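Local coordinates for protein time interval measuring enzyme TIME (Bombyx mori, PDB 2E47) that binds copper and zinc as a glycosylated member of the Cu-Zn superoxide dismutase family and probably converts superoxide into hydrogen peroxide and oxygen, at residues 92-95 and 96-100; 103-106 and 107-110. All blocks are in the same frame, centred on the assembly; numbering follows the deposited sequence.

Contact 1. Residues 92-95 and 96-100; sequences VFDE and NHYSR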
loop_
_atom_site.group_PDB
_atom_site.type_symbol
_atom_site.label_atom_id
_atom_site.label_comp_id
_atom_site.label_asym_id
_atom_site.label_seq_id
_atom_site.Cartn_x
_atom_site.Cartn_y
_atom_site.Cartn_z
ATOM N N VAL A 92 6.208 -1.491 22.009
ATOM C CA VAL A 92 6.795 -0.789 23.131
ATOM C C VAL A 92 7.879 0.187 22.723
ATOM O O VAL A 92 8.771 -0.196 21.972
ATOM C CB VAL A 92 7.417 -1.801 24.075
ATOM C CG1 VAL A 92 8.136 -1.045 25.215
ATOM C CG2 VAL A 92 6.291 -2.841 24.571
ATOM N N PHE A 93 7.789 1.434 23.194
ATOM C CA PHE A 93 8.819 2.449 22.959
ATOM C C PHE A 93 9.755 2.558 24.155
ATOM O O PHE A 93 9.318 2.396 25.291
ATOM C CB PHE A 93 8.182 3.816 22.657
ATOM C CG PHE A 93 7.634 3.889 21.285
ATOM C CD1 PHE A 93 8.333 4.543 20.286
ATOM C CD2 PHE A 93 6.426 3.220 20.964
ATOM C CE1 PHE A 93 7.864 4.560 19.012
ATOM C CE2 PHE A 93 5.908 3.279 19.687
ATOM C CZ PHE A 93 6.632 3.959 18.702
ATOM N N ASP A 94 11.052 2.814 23.885
ATOM C CA ASP A 94 12.020 2.944 24.969
ATOM C C ASP A 94 12.158 4.395 25.333
ATOM O O ASP A 94 11.521 5.261 24.728
ATOM C CB ASP A 94 13.394 2.303 24.641
ATOM C CG ASP A 94 14.113 2.989 23.495
ATOM O OD1 ASP A 94 14.917 2.337 22.829
ATOM O OD2 ASP A 94 13.813 4.160 23.198
ATOM N N GLU A 95 13.017 4.664 26.321
ATOM C CA GLU A 95 13.275 6.021 26.821
ATOM C C GLU A 95 13.780 6.940 25.725
ATOM O O GLU A 95 13.589 8.150 25.791
ATOM C CB GLU A 95 14.291 5.934 27.960
ATOM C CG GLU A 95 13.714 5.264 29.194
ATOM C CD GLU A 95 13.524 6.234 30.359
ATOM O OE1 GLU A 95 12.607 7.104 30.296
ATOM O OE2 GLU A 95 14.306 6.118 31.347
ATOM N N ASN A 96 14.385 6.349 24.697
ATOM C CA ASN A 96 14.844 7.080 23.505
ATOM C C ASN A 96 13.770 7.270 22.439
ATOM O O ASN A 96 14.115 7.597 21.300
ATOM C CB ASN A 96 16.035 6.352 22.847
ATOM C CG ASN A 96 17.213 6.134 23.812
ATOM O OD1 ASN A 96 17.194 5.232 24.671
ATOM N ND2 ASN A 96 18.250 6.942 23.653
ATOM N N HIS A 97 12.484 7.059 22.771
ATOM C CA HIS A 97 11.406 7.203 21.773
ATOM C C HIS A 97 11.582 6.310 20.542
ATOM O O HIS A 97 11.194 6.667 19.427
ATOM C CB HIS A 97 11.261 8.657 21.357
ATOM C CG HIS A 97 10.857 9.561 22.479
ATOM N ND1 HIS A 97 11.448 9.507 23.722
ATOM C CD2 HIS A 97 9.917 10.529 22.556
ATOM C CE1 HIS A 97 10.886 10.400 24.520
ATOM N NE2 HIS A 97 9.946 11.024 23.843
ATOM N N TYR A 98 12.167 5.147 20.762
ATOM C CA TYR A 98 12.382 4.166 19.740
ATOM C C TYR A 98 11.696 2.816 20.095
ATOM O O TYR A 98 11.784 2.363 21.232
ATOM C CB TYR A 98 13.870 3.946 19.546
ATOM C CG TYR A 98 14.183 2.727 18.745
ATOM C CD1 TYR A 98 14.083 2.736 17.363
ATOM C CD2 TYR A 98 14.578 1.542 19.378
ATOM C CE1 TYR A 98 14.382 1.558 16.622
ATOM C CE2 TYR A 98 14.868 0.380 18.644
ATOM C CZ TYR A 98 14.772 0.411 17.275
ATOM O OH TYR A 98 15.061 -0.736 16.555
ATOM N N SER A 99 11.042 2.183 19.115
ATOM C CA SER A 99 10.377 0.925 19.327
ATOM C C SER A 99 10.979 -0.079 18.344
ATOM O O SER A 99 10.933 0.140 17.130
ATOM C CB SER A 99 8.913 1.004 19.003
ATOM O OG SER A 99 8.386 -0.320 19.106
ATOM N N ARG A 100 11.468 -1.181 18.894
ATOM C CA ARG A 100 11.956 -2.328 18.176
ATOM C C ARG A 100 10.784 -3.292 18.099
ATOM O O ARG A 100 10.288 -3.726 19.116
ATOM C CB ARG A 100 13.095 -2.990 19.002
ATOM C CG ARG A 100 14.189 -3.700 18.183
ATOM C CD ARG A 100 13.754 -4.903 17.387
ATOM N NE ARG A 100 14.037 -4.688 15.953
ATOM C CZ ARG A 100 14.027 -5.610 14.974
ATOM N NH1 ARG A 100 14.260 -5.225 13.724
ATOM N NH2 ARG A 100 13.778 -6.887 15.208
HETATM O O HOH W 1 7.478 -3.609 20.705
HETATM O O HOH W 2 10.363 -3.037 21.909
#
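The F93 ring has the methylene of S99 set squarely over one face: S99 CB stands 3.5 Å from the ring centroid and only 4° off the normal, a CH-pi contact. At the edge of the same ring, near its plane, lies the carbonyl of H97, with F93 CD1 3.7 Å from H97 O. Two other rings are met at their edges. D94 OD1 lies in the plane of the Y98 ring, 3.6 Å from Y98 CD2, the carboxylate being turned 42° against it. E95 O sits in the plane of the H97 imidazole and accepts a 3.3 Å hydrogen bond from H97 ND1, although the donor stands above the carbonyl plane.

The backbone puts S99 CB over F93; chi1 of 174° then swings S99 OG to V92 O, 2.9 Å away, which it meets from well above the carbonyl plane. D94 has CG between N and the carbonyl carbon, which turns its carboxylate back over the turn. There D94 OD2 receives Y98 N at 3.1 Å from above the carboxylate plane, and N96 N adds a weak, strongly bent bond.

Two backbone bonds fix the turn itself, H97 N to D94 O and D94 N to Y98 O, both 2.8 Å. Beyond the F93–S99 pair the strands part. One water joins V92 N to R100 O and a second joins the carbonyl oxygens of the same two residues, so water stands where direct strand bonds would be expected. Outside the turn, Y47 meets the F93 ring nearly perpendicularly. A type I turn from D94 to H97, left-handed backbone angles at H97 and the D94 N to Y98 O bond together define a 3:5 hairpin with a G1 beta bulge, here linking strands 87-93 and 98-105 of the superoxide dismutase beta-barrel.

Contact 2. Residues 103-106 and 107-110; sequences LVDD and QISL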
loop_
_atom_site.group_PDB
_atom_site.type_symbol
_atom_site.label_atom_id
_atom_site.label_comp_id
_atom_site.label_asym_id
_atom_site.label_seq_id
_atom_site.Cartn_x
_atom_site.Cartn_y
_atom_site.Cartn_z
ATOM N N LEU A 103 8.308 -9.902 16.296
ATOM C CA LEU A 103 7.324 -10.857 16.765
ATOM C C LEU A 103 6.931 -11.774 15.655
ATOM O O LEU A 103 7.116 -11.468 14.463
ATOM C CB LEU A 103 6.095 -10.168 17.333
ATOM C CG LEU A 103 5.265 -9.363 16.317
ATOM C CD1 LEU A 103 4.229 -10.129 15.459
ATOM C CD2 LEU A 103 4.537 -8.234 17.033
ATOM N N VAL A 104 6.425 -12.921 16.059
ATOM C CA VAL A 104 5.927 -13.875 15.121
ATOM C C VAL A 104 4.424 -13.955 15.366
ATOM O O VAL A 104 4.018 -14.048 16.506
ATOM C CB VAL A 104 6.597 -15.218 15.336
ATOM C CG1 VAL A 104 5.943 -16.278 14.484
ATOM C CG2 VAL A 104 8.128 -15.070 14.997
ATOM N N ASP A 105 3.616 -13.899 14.307
ATOM C CA ASP A 105 2.169 -13.955 14.440
ATOM C C ASP A 105 1.610 -15.156 13.655
ATOM O O ASP A 105 1.982 -15.404 12.519
ATOM C CB ASP A 105 1.525 -12.671 13.941
ATOM C CG ASP A 105 0.035 -12.553 14.354
ATOM O OD1 ASP A 105 -0.850 -12.930 13.548
ATOM O OD2 ASP A 105 -0.270 -12.094 15.502
ATOM N N ASP A 106 0.694 -15.900 14.258
ATOM C CA ASP A 106 0.130 -17.091 13.572
ATOM C C ASP A 106 -1.266 -16.876 12.999
ATOM O O ASP A 106 -1.871 -17.841 12.563
ATOM C CB ASP A 106 0.109 -18.317 14.508
ATOM C CG ASP A 106 -0.584 -18.018 15.849
ATOM O OD1 ASP A 106 -0.988 -16.841 16.059
ATOM O OD2 ASP A 106 -0.739 -18.953 16.684
ATOM N N GLN A 107 -1.783 -15.647 12.963
ATOM C CA GLN A 107 -3.077 -15.415 12.306
ATOM C C GLN A 107 -2.959 -14.732 10.916
ATOM O O GLN A 107 -3.631 -15.131 9.960
ATOM C CB GLN A 107 -3.965 -14.558 13.233
ATOM C CG GLN A 107 -5.299 -15.127 13.599
ATOM C CD GLN A 107 -5.109 -16.472 14.185
ATOM O OE1 GLN A 107 -4.386 -16.623 15.158
ATOM N NE2 GLN A 107 -5.673 -17.482 13.548
ATOM N N ILE A 108 -2.141 -13.681 10.815
ATOM C CA ILE A 108 -1.934 -13.004 9.558
ATOM C C ILE A 108 -1.199 -13.902 8.534
ATOM O O ILE A 108 -0.422 -14.779 8.903
ATOM C CB ILE A 108 -1.151 -11.657 9.742
ATOM C CG1 ILE A 108 0.220 -11.872 10.394
ATOM C CG2 ILE A 108 -1.989 -10.613 10.594
ATOM C CD1 ILE A 108 1.157 -10.573 10.442
ATOM N N SER A 109 -1.385 -13.601 7.272
ATOM C CA SER A 109 -0.704 -14.285 6.218
ATOM C C SER A 109 -0.444 -13.244 5.093
ATOM O O SER A 109 -1.038 -12.141 5.043
ATOM C CB SER A 109 -1.599 -15.403 5.668
ATOM O OG SER A 109 -0.906 -16.216 4.722
ATOM N N LEU A 110 0.431 -13.632 4.185
ATOM C CA LEU A 110 0.782 -12.837 3.034
ATOM C C LEU A 110 -0.141 -13.123 1.848
ATOM O O LEU A 110 -0.203 -12.339 0.909
ATOM C CB LEU A 110 2.246 -13.065 2.697
ATOM C CG LEU A 110 3.223 -12.465 3.739
ATOM C CD1 LEU A 110 4.520 -12.300 3.018
ATOM C CD2 LEU A 110 2.805 -11.157 4.367
#
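An Asx turn ends strand 98-105: the carboxylate of D105 reaches forward along the chain and D105 OD1 accepts the backbone N-H of Q107 at 2.9 Å. The same oxygen takes I108 N at 3.1 Å, in a nearly straight bond (170° at the hydrogen). The two donors arrive differently, Q107 N from above the carboxylate plane and I108 N nearly along the C-O axis. CG of D105 lies opposite its backbone N (chi1 -167°), which directs the carboxylate at these successive amides. The remaining oxygen, D105 OD2, forms a salt bridge with R83, so the buried carboxylate is held through both oxygens and is probably kept ionised.

In the superoxide dismutase barrel this is where the chain leaves strand 98-105 for the long connection to strand 120-124. I108 turns inward at that exit, its side chain crossing that of D105 at about a right angle, with I108 CG1 3.5 Å from D105 OD1. It also packs on F25, V35 and L88. D106 and Q107 run side by side, pointing the same way, with carboxylate and amide planes 63° apart and no hydrogen bond between them; Q107 packs on R83 and V85.

Overall arrangement
Contacts 1 and 2 follow in series along the chain and share strand 98-105: residues 92-95 and 96-100 bring the chain into it, residues 103-106 and 107-110 take it out. Their centres are 23 Å apart; two residues of the same strand separate them, and they have no contact with each other. Contact 1 is the more peripheral, its centre 17 Å from that of the chain against 10 Å for contact 2. Neither supplies a metal ligand. Contact 2 is nearer the metal site: the I108 side chain lies about 12 Å from copper, against about 14 Å for that of F93, the Q107 side chain about 11 Å from zinc, and the D105 side chain about 7 Å from that of the zinc ligand D87.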